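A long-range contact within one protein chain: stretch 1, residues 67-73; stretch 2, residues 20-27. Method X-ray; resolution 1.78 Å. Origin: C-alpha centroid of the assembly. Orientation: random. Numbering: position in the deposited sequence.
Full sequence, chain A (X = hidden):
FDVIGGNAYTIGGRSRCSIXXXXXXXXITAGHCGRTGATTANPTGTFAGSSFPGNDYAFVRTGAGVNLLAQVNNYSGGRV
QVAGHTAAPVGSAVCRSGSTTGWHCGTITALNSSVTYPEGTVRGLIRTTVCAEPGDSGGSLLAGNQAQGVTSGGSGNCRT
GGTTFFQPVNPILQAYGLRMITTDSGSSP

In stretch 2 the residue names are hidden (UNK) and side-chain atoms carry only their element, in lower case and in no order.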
ATOM      1  N   ASN A  67       0.573 -11.662  13.734  1.00 17.15           N
ATOM      2  CA  ASN A  67      -0.868 -11.715  13.585  1.00 17.43           C
ATOM      3  C   ASN A  67      -1.293 -10.797  12.456  1.00 16.42           C
ATOM      4  O   ASN A  67      -0.993  -9.607  12.485  1.00 17.09           O
ATOM      5  CB  ASN A  67      -1.547 -11.285  14.880  1.00 18.25           C
ATOM      6  CG  ASN A  67      -1.186 -12.178  16.033  1.00 22.63           C
ATOM      7  OD1 ASN A  67      -1.326 -13.402  15.942  1.00 28.19           O
ATOM      8  ND2 ASN A  67      -0.699 -11.587  17.120  1.00 26.63           N
ATOM      9  N   LEU A  68      -1.963 -11.358  11.465  1.00 15.24           N
ATOM     10  CA  LEU A  68      -2.368 -10.620  10.267  1.00 14.04           C
ATOM     11  C   LEU A  68      -3.810 -10.179  10.457  1.00 13.96           C
ATOM     12  O   LEU A  68      -4.705 -11.024  10.537  1.00 13.85           O
ATOM     13  CB  LEU A  68      -2.259 -11.527   9.041  1.00 14.50           C
ATOM     14  CG  LEU A  68      -0.851 -12.048   8.731  1.00 15.50           C
ATOM     15  CD1 LEU A  68      -0.854 -13.093   7.624  1.00 14.46           C
ATOM     16  CD2 LEU A  68       0.071 -10.874   8.392  1.00 15.24           C
ATOM     17  N   LEU A  69      -4.027  -8.865  10.520  1.00 13.00           N
ATOM     18  CA  LEU A  69      -5.330  -8.321  10.865  1.00 13.35           C
ATOM     19  C   LEU A  69      -5.965  -7.668   9.668  1.00 13.17           C
ATOM     20  O   LEU A  69      -5.277  -7.045   8.857  1.00 12.61           O
ATOM     21  CB  LEU A  69      -5.182  -7.296  11.990  1.00 13.95           C
ATOM     22  CG  LEU A  69      -4.662  -7.856  13.319  1.00 15.07           C
ATOM     23  CD1 LEU A  69      -4.554  -6.734  14.338  1.00 19.27           C
ATOM     24  CD2 LEU A  69      -5.594  -8.940  13.850  1.00 18.74           C
ATOM     25  N   ALA A  70      -7.288  -7.779   9.573  1.00 12.21           N
ATOM     26  CA  ALA A  70      -8.032  -7.164   8.483  1.00 12.52           C
ATOM     27  C   ALA A  70      -8.355  -5.714   8.862  1.00 12.95           C
ATOM     28  O   ALA A  70      -9.513  -5.303   8.910  1.00 13.37           O
ATOM     29  CB  ALA A  70      -9.289  -7.952   8.210  1.00 13.18           C
ATOM     30  N   GLN A  71      -7.311  -4.938   9.138  1.00 12.77           N
ATOM     31  CA  GLN A  71      -7.484  -3.580   9.664  1.00 13.53           C
ATOM     32  C   GLN A  71      -6.465  -2.652   9.048  1.00 13.30           C
ATOM     33  O   GLN A  71      -5.389  -3.090   8.632  1.00 13.82           O
ATOM     34  CB  GLN A  71      -7.289  -3.560  11.180  1.00 13.67           C
ATOM     35  CG  GLN A  71      -8.265  -4.436  11.944  1.00 17.96           C
ATOM     36  CD  GLN A  71      -8.246  -4.134  13.411  1.00 23.98           C
ATOM     37  OE1 GLN A  71      -9.257  -3.704  13.972  1.00 29.67           O
ATOM     38  NE2 GLN A  71      -7.101  -4.299  14.037  1.00 23.98           N
ATOM     39  N   VAL A  72      -6.830  -1.375   8.987  1.00 13.26           N
ATOM     40  CA  VAL A  72      -5.950  -0.290   8.583  1.00 11.77           C
ATOM     41  C   VAL A  72      -5.902   0.736   9.723  1.00 11.96           C
ATOM     42  O   VAL A  72      -6.930   1.061  10.336  1.00 12.15           O
ATOM     43  CB  VAL A  72      -6.423   0.373   7.246  1.00 11.68           C
ATOM     44  CG1 VAL A  72      -5.601   1.613   6.944  1.00 11.35           C
ATOM     45  CG2 VAL A  72      -6.347  -0.630   6.071  1.00 11.10           C
ATOM     46  N   ASN A  73      -4.708   1.218  10.039  1.00 11.50           N
ATOM     47  CA  ASN A  73      -4.553   2.217  11.087  1.00 11.75           C
ATOM     48  C   ASN A  73      -5.126   3.560  10.618  1.00 11.75           C
ATOM     49  O   ASN A  73      -4.729   4.053   9.560  1.00 12.39           O
ATOM     50  CB  ASN A  73      -3.069   2.363  11.396  1.00 10.52           C
ATOM     51  CG  ASN A  73      -2.798   3.156  12.660  1.00 11.82           C
ATOM     52  OD1 ASN A  73      -3.690   3.823  13.199  1.00 10.40           O
ATOM     53  ND2 ASN A  73      -1.552   3.098  13.130  1.00 10.67           N
ATOM     54  N   UNK A  20       0.568  -2.398   3.222  1.00  8.75           N
ATOM     55  CA  UNK A  20      -0.607  -2.203   2.397  1.00  8.33           C
ATOM     56  C   UNK A  20      -1.800  -2.895   3.042  1.00  9.24           C
ATOM     57  O   UNK A  20      -2.607  -2.256   3.748  1.00  9.37           O
ATOM     58  N   UNK A  21      -1.889  -4.211   2.838  1.00  8.51           N
ATOM     59  CA  UNK A  21      -2.987  -4.997   3.385  1.00  9.50           C
ATOM     60  C   UNK A  21      -2.493  -6.367   3.740  1.00  9.88           C
ATOM     61  O   UNK A  21      -1.613  -6.881   3.075  1.00  9.53           O
ATOM     62  c   UNK A  21      -4.099  -5.157   2.359  1.00  9.87           C
ATOM     63  c   UNK A  21      -5.664  -3.255   2.808  1.00 10.32           C
ATOM     64  c   UNK A  21      -5.843  -1.404   1.257  1.00 10.35           C
ATOM     65  c   UNK A  21      -4.341  -3.239   0.775  1.00 10.01           C
ATOM     66  c   UNK A  21      -4.902  -2.006   0.417  1.00 10.20           C
ATOM     67  c   UNK A  21      -6.220  -2.025   2.461  1.00  9.20           C
ATOM     68  c   UNK A  21      -4.719  -3.867   1.965  1.00  9.63           C
ATOM     69  N   UNK A  22      -3.102  -6.952   4.775  1.00 10.15           N
ATOM     70  CA  UNK A  22      -2.859  -8.342   5.133  1.00 10.17           C
ATOM     71  C   UNK A  22      -3.563  -9.278   4.151  1.00 10.76           C
ATOM     72  O   UNK A  22      -4.723  -9.079   3.784  1.00 11.41           O
ATOM     73  c   UNK A  22      -3.340  -8.600   6.544  1.00  9.85           C
ATOM     74  N   UNK A  23      -2.835 -10.302   3.744  1.00 10.68           N
ATOM     75  CA  UNK A  23      -3.331 -11.344   2.847  1.00 11.60           C
ATOM     76  C   UNK A  23      -2.921 -12.691   3.429  1.00 12.04           C
ATOM     77  O   UNK A  23      -2.072 -12.732   4.310  1.00 12.10           O
ATOM     78  c   UNK A  23      -2.736 -11.200   1.415  1.00 11.53           C
ATOM     79  c   UNK A  23      -1.239 -11.299   1.430  1.00 11.05           C
ATOM     80  c   UNK A  23      -3.181  -9.866   0.771  1.00 10.56           C
ATOM     81  N   UNK A  24      -3.484 -13.797   2.943  1.00 13.01           N
ATOM     82  CA  UNK A  24      -3.021 -15.105   3.428  1.00 14.27           C
ATOM     83  C   UNK A  24      -1.517 -15.196   3.234  1.00 14.17           C
ATOM     84  O   UNK A  24      -1.021 -14.996   2.118  1.00 15.31           O
ATOM     85  n   UNK A  24      -5.899 -16.771   1.959  1.00 26.20           N
ATOM     86  c   UNK A  24      -3.662 -16.255   2.653  1.00 15.59           C
ATOM     87  c   UNK A  24      -5.123 -16.443   2.977  1.00 20.70           C
ATOM     88  o   UNK A  24      -5.550 -16.320   4.128  1.00 26.89           O
ATOM     89  N   UNK A  25      -0.793 -15.447   4.324  1.00 14.13           N
ATOM     90  CA  UNK A  25       0.663 -15.655   4.256  1.00 13.84           C
ATOM     91  C   UNK A  25       1.538 -14.436   4.471  1.00 12.72           C
ATOM     92  O   UNK A  25       2.753 -14.558   4.565  1.00 13.22           O
ATOM     93  N   UNK A  26       0.939 -13.256   4.575  1.00 11.88           N
ATOM     94  CA  UNK A  26       1.737 -12.066   4.808  1.00 10.80           C
ATOM     95  C   UNK A  26       1.006 -10.802   4.439  1.00 10.23           C
ATOM     96  O   UNK A  26      -0.153 -10.644   4.768  1.00  9.69           O
ATOM     97  N   UNK A  27       1.702  -9.886   3.784  1.00  9.70           N
ATOM     98  CA  UNK A  27       1.107  -8.592   3.427  1.00  9.51           C
ATOM     99  C   UNK A  27       1.604  -8.113   2.077  1.00  9.73           C
ATOM    100  O   UNK A  27       2.652  -8.544   1.578  1.00 10.10           O
ATOM    101  c   UNK A  27       4.898  -7.188   5.766  1.00 12.31           C
ATOM    102  c   UNK A  27       1.301  -7.528   4.535  1.00  9.72           C
ATOM    103  c   UNK A  27       2.722  -7.031   4.685  1.00  9.72           C
ATOM    104  c   UNK A  27       4.517  -5.513   4.067  1.00 11.13           C
ATOM    105  c   UNK A  27       3.582  -7.635   5.608  1.00 11.55           C
ATOM    106  c   UNK A  27       3.208  -5.961   3.916  1.00 10.50           C
ATOM    107  c   UNK A  27       5.365  -6.136   5.007  1.00 12.44           C
TER
HETATM  108  O   HOH W   1      -5.169  -5.428   6.060  1.00 17.84           O

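Position 20 has backbone atoms alone, with no side-chain carbon. It makes no close contact with stretch 1. A residue without a side chain is glycine: Gly 20.

Position 21 carries seven carbons, one leading to a ring of six. No heteroatom is present, so the ring is a plain phenyl. A ring carbon of position 21 lies 3.9 Å from CG2 of Val 72, an apolar contact made obliquely to the ring. The CA-to-CB bond points sideways, but the end of the side chain comes nearer to stretch 1. This is Phe 21, and the ring carbon is its CE1. Chi1 is in the m well.

Position 22 has one side-chain carbon and nothing beyond it. The bond from CA to CB points toward stretch 1. CB of position 22 is 4.0 Å from CB of Leu 68 and 3.4 Å from the carbonyl O of Leu 69. A single methyl group therefore meets both a side chain and the backbone. That is alanine, Ala 22. The backbone N of Ala 22 gives a hydrogen bond to water 1, at 2.9 Å from N to the water O.

Position 23 has three side-chain carbons, the first carrying the other two. Its CA-to-CB bond points away from stretch 1, and the contact is made by the backbone instead. The carbonyl O of position 23 is 3.5 Å from CD1 of Leu 68. Branching at CB with carbon alone identifies valine, Val 23.

Position 24 has two carbons in line, the second bearing one oxygen and one nitrogen. It is exposed, its CA-to-CB bond points away, and it makes no close contact with stretch 1. This is a short carboxamide: Asn 24.

Position 25 has no side-chain atoms. Its phi is 93° and its psi -6°. A CB at these angles would be jammed against the carbonyl O of the residue before. The N of position 25 is 4.1 Å from CD1 of Leu 68. The residue is Gly 25.

Position 26 also lacks a side chain, and phi and psi are 160° and -137°. Here too a CB would be jammed against the preceding carbonyl O. The N of position 26 is 3.5 Å from CD1 of Leu 68. This is Gly 26.

Position 27 has one carbon leading to a six-carbon ring, again without a heteroatom. The end of the side chain leads away from stretch 1. This is Phe 27. Chi1 is 71°, in the p well.

The contact centres on Leu 68, whose CA-to-CB bond points toward stretch 2. Its CD1 packs against the backbone of a type II turn from Val 23 to Gly 26. Two hydrogen bonds close that turn: Val 23 N to Gly 26 O, 2.9 Å, and Gly 26 N to Val 23 O, 3.1 Å. Val 72 and Phe 21 add a second apolar contact. No direct hydrogen bond joins the stretches. Water 1 can bridge them, accepting from Ala 22 N and within reach to donate to Leu 69 O, 3.2 Å from the water O, though it has more acceptors near it than protons.

Stretch 2 20-27: GFAVNGGF
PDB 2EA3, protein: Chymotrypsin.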